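Local structure of D-glycerate 3-kinase (Cryptococcus neoformans var. grubii serotype A, 6CKG) at residues Q99-N104 and L228-Q233; E180-G185 and M292-L297. The protein probably transfers a phosphate group from ATP to the 3-hydroxyl of D-glycerate, as a kinase with a P-loop fold. One frame throughout, in Å; residues are numbered along the deposited sequence.

Overall arrangement
In the P-loop kinase fold, the parallel strands 79-83, 176-180, 48-53, 247-253 and 313-318 form the core of the mixed sheet, and both contacts lie among the loops and helices around it. From the N terminus, the chain leaves helix 91-100 through 99-104, runs along strand 176-180 into the loop 180-185, and reaches helix 225-236, where interaction 1 closes a loop over 123 intervening residues. Helix 281-298 then closes interaction 2 back onto 180-185. The two loops therefore cross. Their centres lie about 17 Å apart, yet Leu228 packs on Pro293 and Leu297, and Ile231 on Ser294, so helix 225-236 touches both the turn of 101-104 and helix 281-298.

Interaction 1 (Q99-N104 and L228-Q233); sequences QSEPDN and LHSINQ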
loop_
_atom_site.group_PDB
_atom_site.type_symbol
_atom_site.label_atom_id
_atom_site.label_comp_id
_atom_site.label_asym_id
_atom_site.label_seq_id
_atom_site.Cartn_x
_atom_site.Cartn_y
_atom_site.Cartn_z
ATOM N N GLN A 99 -13.146 -11.714 16.197
ATOM C CA GLN A 99 -13.644 -12.340 17.421
ATOM C C GLN A 99 -12.636 -12.258 18.554
ATOM O O GLN A 99 -13.028 -12.249 19.724
ATOM C CB GLN A 99 -13.984 -13.805 17.184
ATOM C CG GLN A 99 -15.183 -14.074 16.314
ATOM C CD GLN A 99 -15.358 -15.556 16.090
ATOM O OE1 GLN A 99 -14.468 -16.350 16.422
ATOM N NE2 GLN A 99 -16.503 -15.946 15.535
ATOM N N SER A 100 -11.344 -12.217 18.238
ATOM C CA SER A 100 -10.328 -12.138 19.277
ATOM C C SER A 100 -10.119 -10.718 19.785
ATOM O O SER A 100 -9.421 -10.532 20.789
ATOM C CB SER A 100 -9.004 -12.709 18.756
ATOM O OG SER A 100 -8.460 -11.903 17.732
ATOM N N GLU A 101 -10.707 -9.722 19.124
ATOM C CA GLU A 101 -10.498 -8.310 19.460
ATOM C C GLU A 101 -11.827 -7.574 19.363
ATOM O O GLU A 101 -11.963 -6.602 18.619
ATOM C CB GLU A 101 -9.457 -7.679 18.534
ATOM C CG GLU A 101 -8.042 -8.194 18.709
ATOM C CD GLU A 101 -7.215 -7.298 19.596
ATOM O OE1 GLU A 101 -7.813 -6.568 20.414
ATOM O OE2 GLU A 101 -5.972 -7.314 19.468
ATOM N N PRO A 102 -12.830 -8.002 20.137
ATOM C CA PRO A 102 -14.197 -7.499 19.917
ATOM C C PRO A 102 -14.368 -6.019 20.212
ATOM O O PRO A 102 -15.283 -5.401 19.659
ATOM C CB PRO A 102 -15.053 -8.346 20.879
ATOM C CG PRO A 102 -14.101 -9.341 21.526
ATOM C CD PRO A 102 -12.720 -8.792 21.373
ATOM N N ASP A 103 -13.542 -5.432 21.071
ATOM C CA ASP A 103 -13.644 -4.012 21.372
ATOM C C ASP A 103 -12.814 -3.137 20.445
ATOM O O ASP A 103 -12.723 -1.929 20.684
ATOM C CB ASP A 103 -13.238 -3.749 22.821
ATOM C CG ASP A 103 -14.115 -4.484 23.800
ATOM O OD1 ASP A 103 -15.351 -4.321 23.712
ATOM O OD2 ASP A 103 -13.576 -5.247 24.628
ATOM N N ASN A 104 -12.204 -3.705 19.403
ATOM C CA ASN A 104 -11.410 -2.895 18.489
ATOM C C ASN A 104 -12.193 -2.691 17.197
ATOM O O ASN A 104 -12.226 -3.595 16.345
ATOM C CB ASN A 104 -10.057 -3.553 18.211
ATOM C CG ASN A 104 -9.109 -2.640 17.436
ATOM O OD1 ASN A 104 -9.529 -1.905 16.542
ATOM N ND2 ASN A 104 -7.830 -2.672 17.790
ATOM N N LEU A 228 -5.678 2.075 19.160
ATOM C CA LEU A 228 -4.578 2.557 18.324
ATOM C C LEU A 228 -3.287 1.790 18.599
ATOM O O LEU A 228 -2.531 1.494 17.671
ATOM C CB LEU A 228 -4.371 4.061 18.528
ATOM C CG LEU A 228 -5.563 4.954 18.175
ATOM C CD1 LEU A 228 -5.335 6.386 18.625
ATOM C CD2 LEU A 228 -5.865 4.892 16.681
ATOM N N HIS A 229 -3.022 1.455 19.864
ATOM C CA HIS A 229 -1.826 0.680 20.191
ATOM C C HIS A 229 -1.846 -0.687 19.514
ATOM O O HIS A 229 -0.796 -1.185 19.086
ATOM C CB HIS A 229 -1.706 0.516 21.708
ATOM C CG HIS A 229 -1.073 1.687 22.415
ATOM N ND1 HIS A 229 0.205 2.122 22.142
ATOM C CD2 HIS A 229 -1.527 2.472 23.425
ATOM C CE1 HIS A 229 0.504 3.142 22.932
ATOM N NE2 HIS A 229 -0.531 3.373 23.723
ATOM N N SER A 230 -3.034 -1.318 19.433
ATOM C CA SER A 230 -3.161 -2.615 18.768
ATOM C C SER A 230 -2.769 -2.529 17.295
ATOM O O SER A 230 -2.022 -3.372 16.791
ATOM C CB SER A 230 -4.589 -3.144 18.905
ATOM O OG SER A 230 -4.935 -3.324 20.267
ATOM N N ILE A 231 -3.282 -1.525 16.581
ATOM C CA ILE A 231 -2.892 -1.377 15.177
ATOM C C ILE A 231 -1.387 -1.144 15.064
ATOM O O ILE A 231 -0.716 -1.708 14.186
ATOM C CB ILE A 231 -3.689 -0.239 14.514
ATOM C CG1 ILE A 231 -5.193 -0.473 14.676
ATOM C CG2 ILE A 231 -3.291 -0.098 13.030
ATOM C CD1 ILE A 231 -5.678 -1.812 14.088
ATOM N N ASN A 232 -0.839 -0.312 15.954
ATOM C CA ASN A 232 0.602 -0.051 15.991
ATOM C C ASN A 232 1.392 -1.343 16.164
ATOM O O ASN A 232 2.378 -1.585 15.458
ATOM C CB ASN A 232 0.914 0.921 17.142
ATOM C CG ASN A 232 2.357 1.420 17.142
ATOM O OD1 ASN A 232 2.887 1.794 16.106
ATOM N ND2 ASN A 232 2.993 1.433 18.318
ATOM N N GLN A 233 0.993 -2.168 17.137
ATOM C CA GLN A 233 1.667 -3.437 17.376
ATOM C C GLN A 233 1.534 -4.369 16.179
ATOM O O GLN A 233 2.473 -5.103 15.841
ATOM C CB GLN A 233 1.083 -4.103 18.619
ATOM C CG GLN A 233 1.987 -5.154 19.224
ATOM C CD GLN A 233 3.203 -4.534 19.875
ATOM O OE1 GLN A 233 3.127 -3.423 20.400
ATOM N NE2 GLN A 233 4.332 -5.233 19.831
HETATM O O HOH W 1 -7.403 -4.100 20.396
#
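Asn104 and Ser230 meet where a type I beta turn, Glu101 to Asn104, follows helix 91-100 and faces the side of helix 225-236. The turn is closed by the backbone bond from Asn104 N to Glu101 O, and its two end residues carry the contact. It is a worked example of how a loop can be joined to a helix largely through water.

The Asn104 side chain can be followed outward. CB heads for the helix and already lies 3.5 Å from the bridging water oxygen. CG stands anti to the backbone N (chi1 -171°), which carries the amide toward helix 225-236. Its two ends then part company: OD1 serves its own chain, accepting weak hydrogen bonds from the N atoms of Leu106 and Leu107, whereas ND2 reaches the helix. There ND2 touches Ser230 CB at 3.5 Å and comes within 4.4 Å of Ile231 CD1, whose side chain also packs on Leu107 and Ala113.

The same ND2 donates to the water at 3.0 Å. From the other end of the turn, the Glu101 chain bends at chi2 (-97°) to bring OE1 to that water, which donates to it over a short 2.5 Å. Ser230 OG, in the one of its two conformers described here, lies 2.6 Å from the water; it is also hydrogen-bonded to Ser226 O, one helical turn earlier. That third link is accordingly conditional on the conformer. Around the water oxygen, Glu101 OE1 and Asn104 ND2 subtend about 117°.

Interaction 2 (E180-G185 and M292-L297); sequences EGWMNG and MPSYEL. With EDO (1,2-ethanediol), chain D.
Trp182, second residue of a type I beta turn from Gly181 to Asn184, faces Ser294 and Tyr295 on helix 281-298, at and just after a kink where the N atoms of Pro293 and Ser294 lack bonds to the preceding turn. With CG between the backbone N and the carbonyl carbon (chi1 74°), the indole projects its six-membered ring at the helix. Ser294 CB meets the ring edge near its plane, 3.5 Å from Trp182 CH2. Tyr295 is set obliquely: its CE2 lies 3.7 Å from Trp182 CE3, and the planes are turned by 52°. Met183 CB covers one indole face, 3.6 Å above the ring plane, while Tyr291 adds an edge-to-face partner. The phenol end looks beyond the contact, Tyr295 OH being hydrogen-bonded to Gln56 OE1. At the start of the loop Glu180 OE1 accepts a bond from ethanediol O2 at 3.3 Å, the diol probably coming from the crystallisation liquor. This buried contact joins the loop leaving the C-terminal end of strand 176-180 to helix 281-298, beside strand 48-53, whose Gln53 binds Trp182 O, and helix 225-236, whose Leu235 touches Met183.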
loop_
_atom_site.group_PDB
_atom_site.type_symbol
_atom_site.label_atom_id
_atom_site.label_comp_id
_atom_site.label_asym_id
_atom_site.label_seq_id
_atom_site.Cartn_x
_atom_site.Cartn_y
_atom_site.Cartn_z
ATOM N N GLU A 180 2.458 -2.398 -4.230
ATOM C CA GLU A 180 1.747 -1.168 -3.921
ATOM C C GLU A 180 0.699 -1.388 -2.837
ATOM O O GLU A 180 0.210 -2.502 -2.623
ATOM C CB GLU A 180 1.066 -0.605 -5.163
ATOM C CG GLU A 180 0.134 -1.576 -5.825
ATOM C CD GLU A 180 -1.257 -1.017 -5.962
ATOM O OE1 GLU A 180 -1.611 -0.116 -5.168
ATOM O OE2 GLU A 180 -1.993 -1.481 -6.859
ATOM N N GLY A 181 0.337 -0.302 -2.165
ATOM C CA GLY A 181 -0.635 -0.401 -1.094
ATOM C C GLY A 181 -0.866 0.908 -0.381
ATOM O O GLY A 181 0.051 1.724 -0.277
ATOM N N TRP A 182 -2.090 1.114 0.124
ATOM C CA TRP A 182 -2.424 2.382 0.766
ATOM C C TRP A 182 -1.547 2.650 1.990
ATOM O O TRP A 182 -1.334 3.803 2.357
ATOM C CB TRP A 182 -3.909 2.392 1.149
ATOM C CG TRP A 182 -4.226 1.525 2.340
ATOM C CD1 TRP A 182 -4.520 0.192 2.327
ATOM C CD2 TRP A 182 -4.270 1.933 3.721
ATOM N NE1 TRP A 182 -4.756 -0.258 3.609
ATOM C CE2 TRP A 182 -4.602 0.791 4.482
ATOM C CE3 TRP A 182 -4.067 3.153 4.379
ATOM C CZ2 TRP A 182 -4.741 0.829 5.872
ATOM C CZ3 TRP A 182 -4.200 3.196 5.764
ATOM C CH2 TRP A 182 -4.530 2.036 6.498
ATOM N N MET A 183 -1.037 1.603 2.632
ATOM C CA MET A 183 -0.200 1.750 3.811
ATOM C C MET A 183 1.186 1.148 3.614
ATOM O O MET A 183 1.876 0.873 4.601
ATOM C CB MET A 183 -0.883 1.121 5.041
ATOM C CG MET A 183 -1.311 -0.347 4.844
ATOM S SD MET A 183 -1.777 -1.278 6.350
ATOM C CE MET A 183 -0.158 -1.800 6.918
ATOM N N ASN A 184 1.608 0.908 2.371
ATOM C CA ASN A 184 2.909 0.286 2.172
ATOM C C ASN A 184 4.001 1.189 2.736
ATOM O O ASN A 184 4.004 2.402 2.510
ATOM C CB ASN A 184 3.148 -0.019 0.679
ATOM C CG ASN A 184 2.605 -1.377 0.279
ATOM O OD1 ASN A 184 1.697 -1.904 0.931
ATOM N ND2 ASN A 184 3.158 -1.960 -0.789
ATOM N N GLY A 185 4.915 0.605 3.499
ATOM C CA GLY A 185 5.984 1.383 4.091
ATOM C C GLY A 185 5.619 2.117 5.379
ATOM O O GLY A 185 6.519 2.641 6.049
ATOM N N MET A 292 -7.937 6.844 8.089
ATOM C CA MET A 292 -7.234 8.082 8.428
ATOM C C MET A 292 -6.337 8.003 9.665
ATOM O O MET A 292 -5.272 8.640 9.651
ATOM C CB MET A 292 -8.252 9.220 8.597
ATOM C CG MET A 292 -8.425 10.089 7.372
ATOM S SD MET A 292 -6.899 10.902 6.844
ATOM C CE MET A 292 -6.809 10.258 5.186
ATOM N N PRO A 293 -6.687 7.293 10.749
ATOM C CA PRO A 293 -5.736 7.216 11.874
ATOM C C PRO A 293 -4.404 6.611 11.477
ATOM O O PRO A 293 -3.367 7.001 12.027
ATOM C CB PRO A 293 -6.460 6.341 12.909
ATOM C CG PRO A 293 -7.865 6.282 12.482
ATOM C CD PRO A 293 -7.924 6.540 11.024
ATOM N N SER A 294 -4.401 5.687 10.510
ATOM C CA SER A 294 -3.144 5.100 10.073
ATOM C C SER A 294 -2.294 6.108 9.314
ATOM O O SER A 294 -1.069 6.124 9.474
ATOM C CB SER A 294 -3.403 3.860 9.207
ATOM O OG SER A 294 -3.759 2.747 10.018
ATOM N N TYR A 295 -2.918 6.917 8.445
ATOM C CA TYR A 295 -2.200 8.013 7.798
ATOM C C TYR A 295 -1.624 8.971 8.831
ATOM O O TYR A 295 -0.459 9.374 8.737
ATOM C CB TYR A 295 -3.127 8.777 6.845
ATOM C CG TYR A 295 -3.528 8.038 5.578
ATOM C CD1 TYR A 295 -2.695 8.014 4.465
ATOM C CD2 TYR A 295 -4.760 7.410 5.482
ATOM C CE1 TYR A 295 -3.070 7.352 3.294
ATOM C CE2 TYR A 295 -5.142 6.745 4.317
ATOM C CZ TYR A 295 -4.297 6.718 3.234
ATOM O OH TYR A 295 -4.692 6.065 2.086
ATOM N N GLU A 296 -2.439 9.353 9.822
ATOM C CA GLU A 296 -2.006 10.333 10.819
ATOM C C GLU A 296 -0.817 9.825 11.630
ATOM O O GLU A 296 0.135 10.573 11.883
ATOM C CB GLU A 296 -3.171 10.688 11.745
ATOM C CG GLU A 296 -4.318 11.412 11.042
ATOM C CD GLU A 296 -5.521 11.639 11.941
ATOM O OE1 GLU A 296 -5.391 11.487 13.168
ATOM O OE2 GLU A 296 -6.598 11.996 11.422
ATOM N N LEU A 297 -0.851 8.557 12.046
ATOM C CA LEU A 297 0.145 8.020 12.969
ATOM C C LEU A 297 1.390 7.454 12.291
ATOM O O LEU A 297 2.487 7.555 12.849
ATOM C CB LEU A 297 -0.473 6.913 13.817
ATOM C CG LEU A 297 -1.529 7.339 14.834
ATOM C CD1 LEU A 297 -2.009 6.110 15.568
ATOM C CD2 LEU A 297 -0.943 8.354 15.805
HETATM C C1 EDO D . -1.631 5.042 -5.670
HETATM O O1 EDO D . -2.575 5.806 -4.913
HETATM C C2 EDO D . -1.896 3.548 -5.506
HETATM O O2 EDO D . -1.099 3.014 -4.442
#